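DUF1436 domain-containing protein (Neisseria meningitidis, PDB 2GKP) is of unknown function but belongs to the CdiI family, and so probably acts as an immunity protein against a contact-dependent growth inhibition toxin. Local coordinates at residues A141-I145 with L161-R165. Residues are numbered along the deposited sequence; the frame is centred on the assembly and turned at random.
Sequences ADDVI and LALSR
Where the C-terminal helix 152-164 packs near the start of strand 144-147, an edge of the antiparallel sheet, Arg165 reaches back past Val144, whose CG2 meets NH1 obliquely at 3.5 Å, to the loop at Asp142 and Asp143. It illustrates how an arginine near the C-terminal end of a helix can bind backbone carbonyls rather than a carboxylate. Its chain runs fully extended from CG to NE, with CG on the side opposite the carbonyl carbon (chi1 -67°), and this carries the guanidinium to the loop. There NH1 donates to Asp142 O at 2.9 Å, with an N-H...O angle of 153°; the carbonyl oxygen lies close to the guanidinium plane, whereas the donor stands well above the plane of the carbonyl. A second, weak bond joins NH1 to Asp143 O at 3.3 Å. The Asp142 carboxylate makes no salt bridge: OD1 rests against Arg165 CD at 3.8 Å and lies well out of the guanidinium plane, 4.2 Å from NE with no N-H pointing at it, and the two planes are 36° apart. Instead, a water donates to both Asp142 OD2 and Arg165 O, bridging carboxylate and backbone carbonyl. Beside these polar bonds, Val144 presents CG2 to the helix, 3.8 Å from Leu161 CD2 and 3.9 Å from Ala162 CB, while Leu161 CG lies over one guanidinium face, offset toward the rim. Ala162 continues the apolar packing onto Ile125 and Val114 of the sheet. The carboxylate probably adds a non-directional attraction, but the directional hold comes mainly from the NH1 bond to Asp142 O, which ties the loop to Arg165 alongside a small apolar seam.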
# COMPACT_ATOMS: atom_id res chain seq x y z
N ALA A 141 -0.31 18.80 -0.78
CA ALA A 141 1.08 19.20 -1.07
C ALA A 141 2.08 18.61 -0.08
O ALA A 141 3.04 19.28 0.30
CB ALA A 141 1.15 20.75 -1.13
N ASP A 142 1.86 17.37 0.36
CA ASP A 142 2.81 16.71 1.25
C ASP A 142 3.51 15.47 0.69
O ASP A 142 4.12 14.72 1.45
CB ASP A 142 2.14 16.33 2.58
CG ASP A 142 2.27 17.38 3.62
OD1 ASP A 142 3.34 18.03 3.67
OD2 ASP A 142 1.32 17.53 4.39
N ASP A 143 3.49 15.27 -0.63
CA ASP A 143 4.09 14.05 -1.19
C ASP A 143 5.59 14.01 -1.03
O ASP A 143 6.26 15.04 -1.02
CB ASP A 143 3.74 13.91 -2.68
CG ASP A 143 2.28 13.70 -2.95
OD1 ASP A 143 1.53 13.38 -2.04
OD2 ASP A 143 1.87 13.84 -4.13
N VAL A 144 6.14 12.80 -0.91
CA VAL A 144 7.60 12.60 -0.97
C VAL A 144 7.90 12.02 -2.36
O VAL A 144 7.37 10.99 -2.72
CB VAL A 144 8.07 11.64 0.13
CG1 VAL A 144 9.50 11.30 -0.01
CG2 VAL A 144 7.78 12.18 1.53
N ILE A 145 8.73 12.71 -3.14
CA ILE A 145 8.98 12.34 -4.53
C ILE A 145 10.42 11.81 -4.60
O ILE A 145 11.38 12.55 -4.32
CB ILE A 145 8.81 13.58 -5.50
CG1 ILE A 145 7.43 14.22 -5.36
CG2 ILE A 145 9.11 13.19 -6.96
CD1 ILE A 145 6.22 13.32 -5.60
N LEU A 161 9.26 9.21 6.13
CA LEU A 161 8.97 10.63 6.07
C LEU A 161 7.51 10.85 5.68
O LEU A 161 6.79 11.66 6.31
CB LEU A 161 9.89 11.34 5.08
CG LEU A 161 9.69 12.83 4.86
CD1 LEU A 161 9.84 13.63 6.18
CD2 LEU A 161 10.63 13.39 3.81
N ALA A 162 7.05 10.14 4.65
CA ALA A 162 5.67 10.31 4.26
C ALA A 162 4.73 9.86 5.38
O ALA A 162 3.70 10.51 5.61
CB ALA A 162 5.37 9.54 2.97
N LEU A 163 5.03 8.74 6.05
CA LEU A 163 4.20 8.31 7.18
C LEU A 163 4.13 9.42 8.25
O LEU A 163 3.06 9.68 8.83
CB LEU A 163 4.74 6.99 7.73
CG LEU A 163 4.09 6.57 9.03
CD1 LEU A 163 2.69 6.24 8.72
CD2 LEU A 163 4.80 5.32 9.57
N SER A 164 5.27 10.07 8.52
CA SER A 164 5.28 11.16 9.52
C SER A 164 4.37 12.33 9.16
O SER A 164 3.96 13.11 10.03
CB SER A 164 6.73 11.64 9.79
OG SER A 164 7.16 12.50 8.76
N ARG A 165 4.05 12.45 7.88
CA ARG A 165 3.16 13.49 7.39
C ARG A 165 1.67 13.09 7.40
O ARG A 165 0.80 13.95 7.17
CB ARG A 165 3.58 13.92 5.97
CG ARG A 165 4.94 14.62 5.97
CD ARG A 165 5.37 14.95 4.54
NE ARG A 165 6.67 15.59 4.50
CZ ARG A 165 7.31 15.87 3.37
NH1 ARG A 165 6.78 15.51 2.19
NH2 ARG A 165 8.50 16.44 3.42
O HOH W 1 1.23 16.69 7.12